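Serine/threonine-protein kinase Tel1 (Chaetomium thermophilum, PDB 6SKY) probably phosphorylates serine and threonine residues followed by glutamine to activate checkpoint signalling, acting as a DNA damage sensor. Local coordinates at residues D2779-V2792 and Y2848-Q2861. Residues are numbered along the deposited sequence; the frame is centred on the assembly and turned at random.
Residues 2848, 2849, 2850, 2851, 2852, 2853, 2854, 2855, 2856, 2857, 2858, 2859, 2860, 2861 of segment 2848-2861 come from a tag, linker or insertion.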
loop_
_atom_site.group_PDB
_atom_site.type_symbol
_atom_site.label_atom_id
_atom_site.label_comp_id
_atom_site.label_asym_id
_atom_site.label_seq_id
_atom_site.Cartn_x
_atom_site.Cartn_y
_atom_site.Cartn_z
ATOM N N ASP A 2779 22.786 31.499 9.979
ATOM C CA ASP A 2779 21.880 32.633 10.152
ATOM C C ASP A 2779 20.424 32.187 9.997
ATOM O O ASP A 2779 19.675 32.675 9.158
ATOM C CB ASP A 2779 22.259 33.737 9.157
ATOM C CG ASP A 2779 21.628 35.083 9.462
ATOM O OD1 ASP A 2779 20.403 35.161 9.692
ATOM O OD2 ASP A 2779 22.370 36.088 9.430
ATOM N N LEU A 2780 20.030 31.242 10.846
ATOM C CA LEU A 2780 18.774 30.519 10.697
ATOM C C LEU A 2780 17.642 31.124 11.516
ATOM O O LEU A 2780 16.747 30.404 11.954
ATOM C CB LEU A 2780 18.964 29.053 11.081
ATOM C CG LEU A 2780 19.946 28.205 10.283
ATOM C CD1 LEU A 2780 20.043 26.849 10.897
ATOM C CD2 LEU A 2780 19.507 28.084 8.860
ATOM N N GLY A 2781 17.645 32.433 11.717
ATOM C CA GLY A 2781 16.713 33.036 12.645
ATOM C C GLY A 2781 15.357 33.413 12.092
ATOM O O GLY A 2781 14.398 33.544 12.853
ATOM N N VAL A 2782 15.259 33.609 10.780
ATOM C CA VAL A 2782 13.991 33.947 10.132
ATOM C C VAL A 2782 13.358 32.624 9.715
ATOM O O VAL A 2782 13.626 32.096 8.647
ATOM C CB VAL A 2782 14.190 34.890 8.950
ATOM C CG1 VAL A 2782 12.891 35.153 8.262
ATOM C CG2 VAL A 2782 14.799 36.178 9.412
ATOM N N ALA A 2783 12.517 32.076 10.578
ATOM C CA ALA A 2783 11.877 30.801 10.327
ATOM C C ALA A 2783 10.376 30.969 10.456
ATOM O O ALA A 2783 9.875 32.070 10.666
ATOM C CB ALA A 2783 12.391 29.726 11.283
ATOM N N PHE A 2784 9.655 29.861 10.318
ATOM C CA PHE A 2784 8.204 29.827 10.488
ATOM C C PHE A 2784 7.512 30.893 9.652
ATOM O O PHE A 2784 6.596 31.575 10.105
ATOM C CB PHE A 2784 7.831 29.950 11.958
ATOM C CG PHE A 2784 8.407 28.871 12.795
ATOM C CD1 PHE A 2784 8.007 27.571 12.625
ATOM C CD2 PHE A 2784 9.370 29.146 13.732
ATOM C CE1 PHE A 2784 8.545 26.573 13.380
ATOM C CE2 PHE A 2784 9.909 28.151 14.488
ATOM C CZ PHE A 2784 9.499 26.863 14.313
ATOM N N GLU A 2785 7.968 31.033 8.414
ATOM C CA GLU A 2785 7.360 31.878 7.393
ATOM C C GLU A 2785 7.408 33.357 7.737
ATOM O O GLU A 2785 6.648 34.142 7.176
ATOM C CB GLU A 2785 5.919 31.461 7.115
ATOM C CG GLU A 2785 5.701 29.976 7.004
ATOM C CD GLU A 2785 5.924 29.458 5.615
ATOM O OE1 GLU A 2785 6.762 30.031 4.897
ATOM O OE2 GLU A 2785 5.254 28.478 5.232
ATOM N N MET A 2786 8.299 33.773 8.636
ATOM C CA MET A 2786 8.456 35.191 8.928
ATOM C C MET A 2786 8.916 35.991 7.724
ATOM O O MET A 2786 8.903 37.221 7.782
ATOM C CB MET A 2786 9.467 35.409 10.049
ATOM C CG MET A 2786 9.069 34.904 11.403
ATOM S SD MET A 2786 10.442 35.051 12.559
ATOM C CE MET A 2786 10.109 33.680 13.654
ATOM N N GLY A 2787 9.332 35.332 6.651
ATOM C CA GLY A 2787 9.942 35.999 5.525
ATOM C C GLY A 2787 8.973 36.460 4.467
ATOM O O GLY A 2787 9.320 37.305 3.642
ATOM N N ARG A 2788 7.765 35.916 4.454
ATOM C CA ARG A 2788 6.747 36.402 3.538
ATOM C C ARG A 2788 5.908 37.511 4.145
ATOM O O ARG A 2788 4.880 37.880 3.573
ATOM C CB ARG A 2788 5.861 35.255 3.064
ATOM C CG ARG A 2788 5.385 34.327 4.138
ATOM C CD ARG A 2788 4.728 33.133 3.499
ATOM N NE ARG A 2788 5.704 32.311 2.800
ATOM C CZ ARG A 2788 5.439 31.593 1.716
ATOM N NH1 ARG A 2788 6.394 30.868 1.151
ATOM N NH2 ARG A 2788 4.223 31.613 1.186
ATOM N N VAL A 2789 6.334 38.052 5.285
ATOM C CA VAL A 2789 5.734 39.242 5.875
ATOM C C VAL A 2789 6.555 40.494 5.594
ATOM O O VAL A 2789 6.078 41.609 5.850
ATOM C CB VAL A 2789 5.537 39.038 7.393
ATOM C CG1 VAL A 2789 4.672 40.113 7.991
ATOM C CG2 VAL A 2789 4.910 37.698 7.644
ATOM N N LEU A 2790 7.748 40.354 5.040
ATOM C CA LEU A 2790 8.626 41.474 4.732
ATOM C C LEU A 2790 7.981 42.406 3.713
ATOM O O LEU A 2790 6.947 42.060 3.133
ATOM C CB LEU A 2790 9.964 40.947 4.216
ATOM C CG LEU A 2790 10.641 39.910 5.106
ATOM C CD1 LEU A 2790 11.919 39.426 4.473
ATOM C CD2 LEU A 2790 10.911 40.482 6.473
ATOM N N PRO A 2791 8.538 43.600 3.486
ATOM C CA PRO A 2791 7.971 44.480 2.450
ATOM C C PRO A 2791 7.955 43.867 1.059
ATOM O O PRO A 2791 6.920 43.903 0.384
ATOM C CB PRO A 2791 8.877 45.708 2.524
ATOM C CG PRO A 2791 9.313 45.744 3.916
ATOM C CD PRO A 2791 9.488 44.325 4.343
ATOM N N VAL A 2792 9.079 43.329 0.597
ATOM C CA VAL A 2792 9.121 42.560 -0.644
ATOM C C VAL A 2792 9.201 41.090 -0.261
ATOM O O VAL A 2792 10.297 40.586 0.006
ATOM C CB VAL A 2792 10.307 42.972 -1.523
ATOM C CG1 VAL A 2792 10.097 42.500 -2.933
ATOM C CG2 VAL A 2792 10.487 44.461 -1.488
ATOM N N TYR A 2848 11.554 33.250 23.235
ATOM C CA TYR A 2848 11.556 33.076 21.792
ATOM C C TYR A 2848 10.439 33.909 21.185
ATOM O O TYR A 2848 9.289 33.811 21.611
ATOM C CB TYR A 2848 11.395 31.603 21.417
ATOM C CG TYR A 2848 11.540 31.365 19.941
ATOM C CD1 TYR A 2848 12.773 31.450 19.328
ATOM C CD2 TYR A 2848 10.446 31.072 19.157
ATOM C CE1 TYR A 2848 12.908 31.250 17.989
ATOM C CE2 TYR A 2848 10.573 30.874 17.816
ATOM C CZ TYR A 2848 11.803 30.964 17.237
ATOM O OH TYR A 2848 11.930 30.763 15.890
ATOM N N GLN A 2849 10.780 34.736 20.203
ATOM C CA GLN A 2849 9.814 35.608 19.553
ATOM C C GLN A 2849 9.269 34.932 18.305
ATOM O O GLN A 2849 10.036 34.444 17.474
ATOM C CB GLN A 2849 10.450 36.945 19.173
ATOM C CG GLN A 2849 11.411 37.505 20.193
ATOM C CD GLN A 2849 10.725 37.968 21.456
ATOM O OE1 GLN A 2849 11.326 37.991 22.528
ATOM N NE2 GLN A 2849 9.462 38.351 21.336
ATOM N N TRP A 2850 7.950 34.920 18.167
ATOM C CA TRP A 2850 7.311 34.264 17.039
ATOM C C TRP A 2850 6.967 35.218 15.913
ATOM O O TRP A 2850 6.344 34.804 14.936
ATOM C CB TRP A 2850 6.059 33.535 17.498
ATOM C CG TRP A 2850 6.366 32.370 18.323
ATOM C CD1 TRP A 2850 6.550 32.351 19.660
ATOM C CD2 TRP A 2850 6.543 31.033 17.871
ATOM N NE1 TRP A 2850 6.823 31.081 20.081
ATOM C CE2 TRP A 2850 6.822 30.251 18.994
ATOM C CE3 TRP A 2850 6.487 30.421 16.623
ATOM C CZ2 TRP A 2850 7.045 28.888 18.909
ATOM C CZ3 TRP A 2850 6.703 29.077 16.544
ATOM C CH2 TRP A 2850 6.984 28.323 17.673
ATOM N N SER A 2851 7.348 36.479 16.029
ATOM C CA SER A 2851 7.288 37.417 14.930
ATOM C C SER A 2851 8.662 38.034 14.769
ATOM O O SER A 2851 9.574 37.789 15.558
ATOM C CB SER A 2851 6.236 38.502 15.163
ATOM O OG SER A 2851 6.361 39.531 14.202
ATOM N N ILE A 2852 8.812 38.845 13.736
ATOM C CA ILE A 2852 10.093 39.441 13.396
ATOM C C ILE A 2852 9.996 40.926 13.714
ATOM O O ILE A 2852 9.230 41.664 13.082
ATOM C CB ILE A 2852 10.466 39.166 11.932
ATOM C CG1 ILE A 2852 11.764 39.865 11.547
ATOM C CG2 ILE A 2852 9.324 39.513 10.993
ATOM C CD1 ILE A 2852 12.269 39.436 10.199
ATOM N N SER A 2853 10.749 41.359 14.721
ATOM C CA SER A 2853 10.621 42.718 15.222
ATOM C C SER A 2853 11.126 43.714 14.182
ATOM O O SER A 2853 12.104 43.436 13.483
ATOM C CB SER A 2853 11.405 42.880 16.521
ATOM O OG SER A 2853 11.047 41.878 17.454
ATOM N N PRO A 2854 10.496 44.888 14.071
ATOM C CA PRO A 2854 10.838 45.813 12.978
ATOM C C PRO A 2854 12.300 46.211 12.935
ATOM O O PRO A 2854 12.754 46.714 11.901
ATOM C CB PRO A 2854 9.938 47.024 13.250
ATOM C CG PRO A 2854 8.798 46.472 14.027
ATOM C CD PRO A 2854 9.389 45.400 14.894
ATOM N N VAL A 2855 13.058 45.995 14.009
ATOM C CA VAL A 2855 14.489 46.288 13.976
ATOM C C VAL A 2855 15.185 45.398 12.952
ATOM O O VAL A 2855 15.846 45.878 12.023
ATOM C CB VAL A 2855 15.099 46.129 15.378
ATOM C CG1 VAL A 2855 14.931 47.412 16.167
ATOM C CG2 VAL A 2855 14.431 44.983 16.113
ATOM N N ARG A 2856 15.026 44.080 13.091
ATOM C CA ARG A 2856 15.643 43.186 12.120
ATOM C C ARG A 2856 14.934 43.253 10.777
ATOM O O ARG A 2856 15.569 43.054 9.738
ATOM C CB ARG A 2856 15.665 41.752 12.642
ATOM C CG ARG A 2856 16.467 40.810 11.758
ATOM C CD ARG A 2856 16.644 39.441 12.385
ATOM N NE ARG A 2856 17.400 38.548 11.513
ATOM C CZ ARG A 2856 17.835 37.345 11.870
ATOM N NH1 ARG A 2856 17.596 36.888 13.090
ATOM N NH2 ARG A 2856 18.514 36.599 11.007
ATOM N N MET A 2857 13.633 43.545 10.771
ATOM C CA MET A 2857 12.932 43.700 9.503
ATOM C C MET A 2857 13.489 44.867 8.700
ATOM O O MET A 2857 13.512 44.818 7.466
ATOM C CB MET A 2857 11.436 43.876 9.747
ATOM C CG MET A 2857 10.641 44.134 8.493
ATOM S SD MET A 2857 8.865 44.164 8.771
ATOM C CE MET A 2857 8.547 42.428 9.034
ATOM N N ALA A 2858 13.946 45.919 9.373
ATOM C CA ALA A 2858 14.639 46.998 8.683
ATOM C C ALA A 2858 16.094 46.659 8.406
ATOM O O ALA A 2858 16.683 47.211 7.473
ATOM C CB ALA A 2858 14.552 48.287 9.496
ATOM N N LYS A 2859 16.683 45.769 9.196
ATOM C CA LYS A 2859 18.038 45.315 8.923
ATOM C C LYS A 2859 18.112 44.307 7.781
ATOM O O LYS A 2859 19.216 44.006 7.317
ATOM C CB LYS A 2859 18.640 44.705 10.190
ATOM C CG LYS A 2859 20.157 44.626 10.203
ATOM C CD LYS A 2859 20.673 44.203 11.574
ATOM C CE LYS A 2859 22.192 44.163 11.602
ATOM N NZ LYS A 2859 22.713 43.747 12.932
ATOM N N LEU A 2860 16.978 43.782 7.317
ATOM C CA LEU A 2860 16.961 42.741 6.295
ATOM C C LEU A 2860 16.725 43.263 4.887
ATOM O O LEU A 2860 17.306 42.729 3.940
ATOM C CB LEU A 2860 15.894 41.692 6.614
ATOM C CG LEU A 2860 16.220 40.661 7.692
ATOM C CD1 LEU A 2860 15.076 39.701 7.870
ATOM C CD2 LEU A 2860 17.481 39.912 7.345
ATOM N N GLN A 2861 15.883 44.276 4.707
ATOM C CA GLN A 2861 15.510 44.738 3.373
ATOM C C GLN A 2861 15.672 46.242 3.244
ATOM O O GLN A 2861 14.782 46.949 2.769
ATOM C CB GLN A 2861 14.089 44.330 3.028
ATOM C CG GLN A 2861 13.932 42.859 2.821
ATOM C CD GLN A 2861 12.810 42.543 1.894
ATOM O OE1 GLN A 2861 12.223 43.431 1.291
ATOM N NE2 GLN A 2861 12.492 41.269 1.772
#
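R2856 stretches out from helix 2854-2860 with CG trans to the backbone N (chi1 -172°) and every later bond extended. D2779 also has CG trans to its N (chi1 -166°), and the two side chains come from opposite directions. OD1 of D2779 forms a salt bridge with NH2 of R2856 at 2.7 Å, reaching the guanidinium at its edge with the carboxylate plane turned well away from the guanidinium plane. CG2 of V2782 lies over one face of that group. D2779 also binds the magnesium ion, together with N2765, so R2856 is a second-shell partner of the metal site.

At the far end, the amide of Q2861 pairs with the backbone of V2792. NE2 donates to V2792 O at 2.9 Å, almost straight (177°), and V2792 N donates to OE1 at 3.2 Å. Two bonds thus fix the rotation of the amide. CD1 of L2790 packs against NE2.

Between these polar ends lies an apolar group. CD2 of L2790 touches CE of M2857 at 4.0 Å and CD1 of I2852 at 4.1 Å. CG2 of V2782 meets CD1 of L2860 at 3.9 Å. M2786 lays its SD and CE along the backbone of 2849-2851. A third patch, to one side, is aromatic. W2850 puts CZ3 over one face of the F2784 ring, while OH of Y2848 comes to the ring edge.

D2779-L2780-G2781 corresponds to the kinase DFG motif, which begins the activation segment. Residues 2848-2861 come from an insertion into the natural sequence. They close over this loop, which follows strand 2775-2777. Helix 2616-2632 packs on Y2848, helix 2832-2843 on F2784 and Y2848, and helix 2898-2908 on W2850.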